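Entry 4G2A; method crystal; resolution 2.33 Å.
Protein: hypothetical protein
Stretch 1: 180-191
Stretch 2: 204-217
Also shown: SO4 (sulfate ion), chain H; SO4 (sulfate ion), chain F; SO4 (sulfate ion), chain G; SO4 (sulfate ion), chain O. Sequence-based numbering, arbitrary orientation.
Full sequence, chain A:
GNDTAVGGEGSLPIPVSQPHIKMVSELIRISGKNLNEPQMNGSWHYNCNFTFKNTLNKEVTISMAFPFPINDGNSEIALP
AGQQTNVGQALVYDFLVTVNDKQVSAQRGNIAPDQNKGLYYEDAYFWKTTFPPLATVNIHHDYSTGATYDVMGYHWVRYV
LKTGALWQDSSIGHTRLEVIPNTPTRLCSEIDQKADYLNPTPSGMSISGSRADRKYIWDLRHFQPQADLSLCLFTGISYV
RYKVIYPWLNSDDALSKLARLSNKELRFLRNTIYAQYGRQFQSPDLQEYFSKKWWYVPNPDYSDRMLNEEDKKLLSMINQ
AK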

ATOM      1  N   ILE A 180       2.223   3.265   7.494  1.00 29.38           N
ATOM      2  CA  ILE A 180       2.530   4.694   7.698  1.00 29.91           C
ATOM      3  C   ILE A 180       2.669   5.369   6.337  1.00 31.61           C
ATOM      4  O   ILE A 180       3.771   5.432   5.797  1.00 29.21           O
ATOM      5  N   PRO A 181       1.569   5.930   5.800  1.00 29.51           N
ATOM      6  CA  PRO A 181       1.639   6.546   4.459  1.00 28.66           C
ATOM      7  C   PRO A 181       2.546   7.778   4.356  1.00 32.79           C
ATOM      8  O   PRO A 181       3.076   8.044   3.275  1.00 31.91           O
ATOM      9  N   ASN A 182       2.704   8.544   5.462  1.00 29.23           N
ATOM     10  CA  ASN A 182       3.513   9.762   5.526  1.00 29.16           C
ATOM     11  C   ASN A 182       2.910  10.909   4.687  1.00 33.18           C
ATOM     12  O   ASN A 182       3.603  11.880   4.360  1.00 34.03           O
ATOM     13  N   THR A 183       1.615  10.795   4.356  1.00 28.57           N
ATOM     14  CA  THR A 183       0.830  11.800   3.625  1.00 28.39           C
ATOM     15  C   THR A 183      -0.599  11.715   4.174  1.00 32.08           C
ATOM     16  O   THR A 183      -0.958  10.626   4.620  1.00 31.39           O
ATOM     17  N   PRO A 184      -1.452  12.775   4.167  1.00 29.67           N
ATOM     18  CA  PRO A 184      -2.828  12.594   4.692  1.00 29.36           C
ATOM     19  C   PRO A 184      -3.626  11.571   3.867  1.00 31.83           C
ATOM     20  O   PRO A 184      -3.514  11.539   2.638  1.00 33.60           O
ATOM     21  N   THR A 185      -4.326  10.655   4.553  1.00 25.44           N
ATOM     22  CA  THR A 185      -5.111   9.597   3.916  1.00 24.18           C
ATOM     23  C   THR A 185      -6.440   9.367   4.616  1.00 29.02           C
ATOM     24  O   THR A 185      -6.670   9.822   5.736  1.00 29.18           O
ATOM     25  N   ARG A 186      -7.294   8.626   3.934  1.00 26.88           N
ATOM     26  CA  ARG A 186      -8.572   8.073   4.370  1.00 27.74           C
ATOM     27  C   ARG A 186      -8.684   6.662   3.816  1.00 32.38           C
ATOM     28  O   ARG A 186      -8.114   6.374   2.755  1.00 30.40           O
ATOM     29  N   LEU A 187      -9.433   5.782   4.500  1.00 31.09           N
ATOM     30  CA  LEU A 187      -9.709   4.452   3.961  1.00 30.89           C
ATOM     31  C   LEU A 187     -10.694   4.619   2.824  1.00 36.17           C
ATOM     32  O   LEU A 187     -11.560   5.491   2.920  1.00 34.52           O
ATOM     33  N   CYS A 188     -10.623   3.773   1.785  1.00 35.83           N
ATOM     34  CA  CYS A 188     -11.607   3.845   0.707  1.00 37.80           C
ATOM     35  C   CYS A 188     -12.972   3.381   1.225  1.00 42.57           C
ATOM     36  O   CYS A 188     -13.984   3.802   0.691  1.00 43.77           O
ATOM     37  N   SER A 189     -12.998   2.575   2.303  1.00 38.74           N
ATOM     38  CA  SER A 189     -14.212   2.127   2.994  1.00 39.22           C
ATOM     39  C   SER A 189     -14.836   3.288   3.838  1.00 45.94           C
ATOM     40  O   SER A 189     -15.991   3.169   4.270  1.00 48.32           O
ATOM     41  N   GLU A 190     -14.080   4.397   4.066  1.00 41.24           N
ATOM     42  CA  GLU A 190     -14.571   5.601   4.770  1.00 42.42           C
ATOM     43  C   GLU A 190     -15.177   6.632   3.752  1.00 49.50           C
ATOM     44  O   GLU A 190     -15.867   7.566   4.162  1.00 50.11           O
ATOM     45  N   ILE A 191     -14.921   6.443   2.434  1.00 46.44           N
ATOM     46  CA  ILE A 191     -15.400   7.317   1.360  1.00 47.86           C
ATOM     47  C   ILE A 191     -16.382   6.534   0.451  1.00 58.18           C
ATOM     48  O   ILE A 191     -17.500   7.003   0.239  1.00 59.87           O
ATOM     49  N   GLY A 204      -9.040  -6.120  13.588  1.00 36.01           N
ATOM     50  CA  GLY A 204      -8.313  -5.485  14.686  1.00 35.64           C
ATOM     51  C   GLY A 204      -7.506  -4.245  14.393  1.00 37.11           C
ATOM     52  O   GLY A 204      -6.649  -3.884  15.196  1.00 37.42           O
HETATM   53  N   MSE A 205      -7.769  -3.574  13.282  1.00 31.83           N
HETATM   54  CA  MSE A 205      -7.041  -2.354  12.962  1.00 31.66           C
HETATM   55  C   MSE A 205      -7.526  -1.149  13.787  1.00 37.45           C
HETATM   56  O   MSE A 205      -8.728  -0.960  14.007  1.00 38.50           O
ATOM     57  N   SER A 206      -6.563  -0.348  14.247  1.00 33.30           N
ATOM     58  CA  SER A 206      -6.802   0.910  14.932  1.00 33.89           C
ATOM     59  C   SER A 206      -6.123   2.027  14.111  1.00 35.67           C
ATOM     60  O   SER A 206      -5.174   1.769  13.373  1.00 32.12           O
ATOM     61  N   ILE A 207      -6.660   3.238  14.193  1.00 34.26           N
ATOM     62  CA  ILE A 207      -6.141   4.408  13.486  1.00 33.76           C
ATOM     63  C   ILE A 207      -5.517   5.315  14.550  1.00 38.93           C
ATOM     64  O   ILE A 207      -6.157   5.631  15.552  1.00 39.22           O
ATOM     65  N   SER A 208      -4.277   5.720  14.327  1.00 35.68           N
ATOM     66  CA  SER A 208      -3.538   6.598  15.234  1.00 35.98           C
ATOM     67  C   SER A 208      -2.981   7.786  14.446  1.00 38.62           C
ATOM     68  O   SER A 208      -2.704   7.642  13.257  1.00 37.17           O
ATOM     69  N   GLY A 209      -2.801   8.924  15.108  1.00 34.78           N
ATOM     70  CA  GLY A 209      -2.226  10.108  14.479  1.00 34.82           C
ATOM     71  C   GLY A 209      -3.177  10.951  13.655  1.00 40.20           C
ATOM     72  O   GLY A 209      -4.338  10.586  13.434  1.00 40.29           O
ATOM     73  N   SER A 210      -2.682  12.110  13.218  1.00 37.84           N
ATOM     74  CA  SER A 210      -3.454  13.067  12.435  1.00 37.60           C
ATOM     75  C   SER A 210      -2.646  13.587  11.253  1.00 41.17           C
ATOM     76  O   SER A 210      -1.415  13.626  11.308  1.00 41.04           O
ATOM     77  N   ARG A 211      -3.349  14.023  10.194  1.00 38.33           N
ATOM     78  CA  ARG A 211      -2.769  14.607   8.987  1.00 37.28           C
ATOM     79  C   ARG A 211      -1.793  13.605   8.331  1.00 39.05           C
ATOM     80  O   ARG A 211      -2.161  12.449   8.145  1.00 37.95           O
ATOM     81  N   ALA A 212      -0.565  14.036   8.002  1.00 36.46           N
ATOM     82  CA  ALA A 212       0.492  13.233   7.378  1.00 35.68           C
ATOM     83  C   ALA A 212       1.006  12.122   8.302  1.00 40.67           C
ATOM     84  O   ALA A 212       1.696  11.219   7.844  1.00 40.49           O
ATOM     85  N   ASP A 213       0.650  12.173   9.591  1.00 38.35           N
ATOM     86  CA  ASP A 213       1.083  11.212  10.595  1.00 37.85           C
ATOM     87  C   ASP A 213       0.006  10.154  10.917  1.00 38.81           C
ATOM     88  O   ASP A 213       0.206   9.364  11.834  1.00 38.92           O
ATOM     89  N   ARG A 214      -1.106  10.113  10.151  1.00 33.66           N
ATOM     90  CA  ARG A 214      -2.193   9.147  10.339  1.00 32.32           C
ATOM     91  C   ARG A 214      -1.681   7.748   9.977  1.00 35.35           C
ATOM     92  O   ARG A 214      -1.254   7.533   8.856  1.00 34.49           O
ATOM     93  N   LYS A 215      -1.609   6.852  10.975  1.00 32.47           N
ATOM     94  CA  LYS A 215      -1.070   5.481  10.899  1.00 30.40           C
ATOM     95  C   LYS A 215      -2.164   4.457  11.113  1.00 33.24           C
ATOM     96  O   LYS A 215      -3.131   4.743  11.823  1.00 33.72           O
ATOM     97  N   TYR A 216      -1.994   3.260  10.520  1.00 28.06           N
ATOM     98  CA  TYR A 216      -2.922   2.130  10.603  1.00 27.54           C
ATOM     99  C   TYR A 216      -2.192   0.990  11.285  1.00 32.96           C
ATOM    100  O   TYR A 216      -1.183   0.502  10.758  1.00 31.89           O
ATOM    101  N   ILE A 217      -2.647   0.628  12.501  1.00 31.68           N
ATOM    102  CA  ILE A 217      -1.964  -0.353  13.350  1.00 32.45           C
ATOM    103  C   ILE A 217      -2.838  -1.566  13.703  1.00 35.91           C
ATOM    104  O   ILE A 217      -4.014  -1.439  14.037  1.00 36.26           O
TER

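Packing of stretch 180-191 against stretch 204-217, which together bury 718 Å². The apolar centre is built on Leu 187 and Tyr 216, both buried. Their CA-to-CB bonds point sideways, but the ends of both side chains come nearer to the opposing stretch. Leu 187 (chi1 m, chi2 t) places CD2 3.8 Å from CE1 of Tyr 216, while its CD1 lies 3.7 Å from the CE methyl of Met 205, a selenomethionine that points toward the first stretch in a t, t, p conformation. Ile 207 (m, t) also points toward it and adds a looser contact, its CD1 4.4 Å from Leu 187 CD1. Tyr 216 (chi1 m) meets Pro 181 along its ring edge, with CE2 3.9 Å from Pro 181 CG; the proline ring is C-gamma exo. Beyond it, Ile 180 (chi1 m, chi2 148°, between wells) rests CG1 3.8 Å from CG of Lys 215, so the aliphatic part of the lysine serves as packing surface while its NZ turns back to Asp 213 O at 2.7 Å.

The tyrosine also carries the contact from apolar to polar. Its OH lies 2.5 Å from OG1 of Thr 185 (chi1 p), a short hydrogen bond in which either hydroxyl could be the donor, and it accepts a hydrogen bond from NH1 of Arg 214 at 3.0 Å.

Where the backbones draw close, small residues and waters fill the space. Pro 184 CD lies 4.3 Å from Ala 212 CB, and Pro 184 CA makes a CA-H...O contact with Arg 211 O at 3.5 Å. Water 1 accepts from Asn 182 N (2.9 Å) and donates to Ala 212 O (2.6 Å) and Arg 214 O (3.0 Å). Water 2 donates to Thr 183 O (2.7 Å) and Arg 214 O (2.9 Å) and also bonds Thr 185 OG1 (2.7 Å), linking the stretches beside the tyrosine.

At the polar edge, Arg 214 points toward the first stretch, extended with chi1 to chi3 all t. Its NH1 forms a salt bridge with OE1 of Glu 190 (chi1 m, chi2 t) at 3.2 Å, supported by a weak hydrogen bond from NH2 to Glu 190 OE2 at 3.4 Å. Glu 190 OE1 also accepts from Leu 187 N at 2.9 Å, which ties the carboxylate to its own stretch. Arg 186 starts away, but its m, m, t conformation brings its guanidinium flat onto that of Arg 214, centres 4.2 Å apart. These like charges have anions nearby: Arg 186 NH2 donates to O2 of the chain H sulfate at 2.8 Å and to O4 of the chain G sulfate at 3.2 Å. The chain H ion also receives Arg 211 N at its O4 (2.7 Å), so it bridges the stretches.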

ATOM      1  CB  ILE A 180       3.821   4.900   8.568  1.00 33.69           C
ATOM      2  CG1 ILE A 180       3.822   3.990   9.793  1.00 35.60           C
ATOM      3  CG2 ILE A 180       4.032   6.383   8.971  1.00 33.61           C
ATOM      4  CD1 ILE A 180       5.181   3.562  10.216  1.00 46.84           C
ATOM      5  CB  PRO A 181       0.181   6.914   4.173  1.00 30.09           C
ATOM      6  CG  PRO A 181      -0.628   6.002   5.043  1.00 34.61           C
ATOM      7  CD  PRO A 181       0.176   5.892   6.299  1.00 30.81           C
ATOM      8  CB  ASN A 182       4.965   9.488   5.136  1.00 27.34           C
ATOM      9  CG  ASN A 182       5.696   8.736   6.207  1.00 36.09           C
ATOM     10  OD1 ASN A 182       5.695   9.120   7.370  1.00 40.05           O
ATOM     11  ND2 ASN A 182       6.335   7.655   5.847  1.00 22.15           N
ATOM     12  CB  THR A 183       0.911  11.582   2.088  1.00 37.89           C
ATOM     13  OG1 THR A 183       0.375  12.726   1.407  1.00 39.39           O
ATOM     14  CG2 THR A 183       0.175  10.332   1.614  1.00 34.94           C
ATOM     15  CB  PRO A 184      -3.430  14.011   4.634  1.00 31.79           C
ATOM     16  CG  PRO A 184      -2.253  14.922   4.577  1.00 36.12           C
ATOM     17  CD  PRO A 184      -1.233  14.178   3.755  1.00 31.07           C
ATOM     18  CB  THR A 185      -4.351   8.212   3.891  1.00 28.88           C
ATOM     19  OG1 THR A 185      -4.145   7.764   5.223  1.00 26.60           O
ATOM     20  CG2 THR A 185      -3.030   8.244   3.142  1.00 23.34           C
ATOM     21  CB  ARG A 186      -9.770   8.926   3.880  1.00 27.21           C
ATOM     22  CG  ARG A 186     -10.090  10.158   4.722  1.00 33.34           C
ATOM     23  CD  ARG A 186     -10.299   9.811   6.184  1.00 35.19           C
ATOM     24  NE  ARG A 186     -10.530  10.984   7.025  1.00 26.34           N
ATOM     25  CZ  ARG A 186      -9.575  11.724   7.575  1.00 37.94           C
ATOM     26  NH1 ARG A 186      -8.296  11.463   7.330  1.00 23.64           N
ATOM     27  NH2 ARG A 186      -9.893  12.763   8.335  1.00 31.10           N
ATOM     28  CB  LEU A 187     -10.318   3.512   5.029  1.00 31.58           C
ATOM     29  CG  LEU A 187      -9.537   3.246   6.274  1.00 36.82           C
ATOM     30  CD1 LEU A 187     -10.381   2.460   7.268  1.00 38.33           C
ATOM     31  CD2 LEU A 187      -8.264   2.530   5.965  1.00 38.20           C
ATOM     32  CB  CYS A 188     -11.160   3.041  -0.504  1.00 39.33           C
ATOM     33  SG  CYS A 188      -9.500   3.467  -1.100  1.00 43.47           S
ATOM     34  CB  SER A 189     -13.917   0.907   3.875  1.00 40.36           C
ATOM     35  OG  SER A 189     -13.043   1.170   4.961  1.00 42.18           O
ATOM     36  CB  GLU A 190     -13.453   6.274   5.595  1.00 43.13           C
ATOM     37  CG  GLU A 190     -12.980   5.494   6.816  1.00 49.69           C
ATOM     38  CD  GLU A 190     -11.864   6.150   7.612  1.00 65.54           C
ATOM     39  OE1 GLU A 190     -10.798   6.441   7.025  1.00 35.65           O
ATOM     40  OE2 GLU A 190     -12.046   6.350   8.835  1.00 76.70           O
ATOM     41  CB  ILE A 191     -14.193   7.949   0.603  1.00 49.22           C
ATOM     42  CG1 ILE A 191     -13.552   9.044   1.525  1.00 48.54           C
ATOM     43  CG2 ILE A 191     -14.619   8.523  -0.780  1.00 49.88           C
ATOM     44  CD1 ILE A 191     -12.296   9.614   1.134  1.00 40.28           C
HETATM   45  CB  MSE A 205      -7.157  -2.026  11.472  1.00 33.24           C
HETATM   46  CG  MSE A 205      -6.221  -0.925  11.018  1.00 40.20           C
HETATM   47 SE   MSE A 205      -6.745  -0.213   9.283  0.75 48.76          SE
HETATM   48  CE  MSE A 205      -8.235   0.903   9.897  1.00 46.10           C
ATOM     49  CB  SER A 206      -6.317   0.872  16.380  1.00 38.15           C
ATOM     50  OG  SER A 206      -5.035   0.276  16.504  1.00 52.36           O
ATOM     51  CB  ILE A 207      -7.268   5.111  12.654  1.00 36.24           C
ATOM     52  CG1 ILE A 207      -7.726   4.237  11.483  1.00 35.76           C
ATOM     53  CG2 ILE A 207      -6.836   6.486  12.162  1.00 36.71           C
ATOM     54  CD1 ILE A 207      -9.187   4.449  11.030  1.00 44.57           C
ATOM     55  CB  SER A 208      -2.413   5.808  15.897  1.00 38.79           C
ATOM     56  OG  SER A 208      -1.692   6.578  16.840  1.00 48.99           O
ATOM     57  CB  SER A 210      -3.913  14.232  13.320  1.00 42.41           C
ATOM     58  OG  SER A 210      -2.846  15.043  13.789  1.00 48.87           O
ATOM     59  CB  ARG A 211      -2.101  15.975   9.303  1.00 38.97           C
ATOM     60  CG  ARG A 211      -2.960  16.971  10.119  1.00 52.11           C
ATOM     61  CD  ARG A 211      -3.866  17.867   9.271  1.00 65.76           C
ATOM     62  NE  ARG A 211      -4.921  17.094   8.606  1.00 79.48           N
ATOM     63  CZ  ARG A 211      -5.069  16.964   7.287  1.00 86.84           C
ATOM     64  NH1 ARG A 211      -4.272  17.624   6.452  1.00 69.94           N
ATOM     65  NH2 ARG A 211      -6.028  16.197   6.797  1.00 65.67           N
ATOM     66  CB  ALA A 212       1.645  14.141   6.983  1.00 37.08           C
ATOM     67  CB  ASP A 213       1.502  11.974  11.866  1.00 41.67           C
ATOM     68  CG  ASP A 213       2.634  12.971  11.638  1.00 57.34           C
ATOM     69  OD1 ASP A 213       3.657  12.582  11.019  1.00 56.32           O
ATOM     70  OD2 ASP A 213       2.503  14.136  12.085  1.00 69.41           O
ATOM     71  CB  ARG A 214      -3.430   9.544   9.525  1.00 30.13           C
ATOM     72  CG  ARG A 214      -4.734   8.997  10.091  1.00 38.07           C
ATOM     73  CD  ARG A 214      -5.839   8.975   9.043  1.00 37.00           C
ATOM     74  NE  ARG A 214      -7.178   8.919   9.641  1.00 28.17           N
ATOM     75  CZ  ARG A 214      -8.172   8.173   9.175  1.00 41.99           C
ATOM     76  NH1 ARG A 214      -7.994   7.407   8.108  1.00 28.87           N
ATOM     77  NH2 ARG A 214      -9.360   8.202   9.761  1.00 39.13           N
ATOM     78  CB  LYS A 215       0.014   5.267  11.972  1.00 32.22           C
ATOM     79  CG  LYS A 215       1.277   6.079  11.782  1.00 48.31           C
ATOM     80  CD  LYS A 215       2.144   6.099  13.060  1.00 54.41           C
ATOM     81  CE  LYS A 215       1.832   7.246  13.984  1.00 61.42           C
ATOM     82  NZ  LYS A 215       2.275   8.555  13.426  1.00 67.71           N
ATOM     83  CB  TYR A 216      -3.429   1.754   9.202  1.00 27.43           C
ATOM     84  CG  TYR A 216      -4.039   2.943   8.485  1.00 27.65           C
ATOM     85  CD1 TYR A 216      -5.351   3.342   8.745  1.00 30.19           C
ATOM     86  CD2 TYR A 216      -3.276   3.729   7.624  1.00 27.36           C
ATOM     87  CE1 TYR A 216      -5.899   4.475   8.137  1.00 32.13           C
ATOM     88  CE2 TYR A 216      -3.810   4.871   7.017  1.00 28.25           C
ATOM     89  CZ  TYR A 216      -5.128   5.229   7.265  1.00 32.88           C
ATOM     90  OH  TYR A 216      -5.674   6.310   6.635  1.00 25.79           O
ATOM     91  CB  ILE A 217      -1.453   0.362  14.655  1.00 36.83           C
ATOM     92  CG1 ILE A 217      -0.423   1.440  14.331  1.00 38.16           C
ATOM     93  CG2 ILE A 217      -0.853  -0.594  15.683  1.00 36.73           C
ATOM     94  CD1 ILE A 217      -0.881   2.776  14.673  1.00 53.64           C
TER
HETATM   95  S   SO4 H 407      -6.847  13.790   9.758  1.00 74.90           S
HETATM   96  O1  SO4 H 407      -6.261  13.792   8.411  1.00 76.28           O
HETATM   97  O2  SO4 H 407      -8.149  14.470   9.704  1.00 76.52           O
HETATM   98  O3  SO4 H 407      -7.028  12.420  10.227  1.00 75.89           O
HETATM   99  O4  SO4 H 407      -5.972  14.491  10.693  1.00 72.00           O
HETATM  100  S   SO4 F 405      -4.499   8.432  18.884  1.00 84.99           S
HETATM  101  O1  SO4 F 405      -3.505   9.243  18.171  1.00 82.75           O
HETATM  102  O2  SO4 F 405      -5.781   8.528  18.199  1.00 84.54           O
HETATM  103  O3  SO4 F 405      -4.085   7.019  18.926  1.00 85.43           O
HETATM  104  O4  SO4 F 405      -4.629   8.927  20.260  1.00 87.31           O
HETATM  105  S   SO4 G 406     -13.457  13.257   7.586  1.00118.11           S
HETATM  106  O1  SO4 G 406     -12.587  14.437   7.523  1.00117.79           O
HETATM  107  O2  SO4 G 406     -14.834  13.670   7.850  1.00118.55           O
HETATM  108  O3  SO4 G 406     -13.411  12.536   6.311  1.00117.88           O
HETATM  109  O4  SO4 G 406     -13.007  12.378   8.664  1.00118.43           O
HETATM  110  S   SO4 O 414     -12.569  -5.406  12.236  0.60 80.40           S
HETATM  111  O1  SO4 O 414     -11.605  -4.891  13.206  0.60 78.85           O
HETATM  112  O2  SO4 O 414     -13.618  -4.419  12.021  0.60 81.11           O
HETATM  113  O3  SO4 O 414     -11.915  -5.672  10.962  0.60 80.90           O
HETATM  114  O4  SO4 O 414     -13.169  -6.642  12.750  0.60 81.03           O
HETATM  115  O   HOH W   1       1.352   8.621   7.971  1.00 32.21           O
HETATM  116  O   HOH W   2      -2.034   8.975   6.459  1.00 31.61           O
HETATM  117  O   HOH W   3      -4.641  11.827   7.259  1.00 43.15           O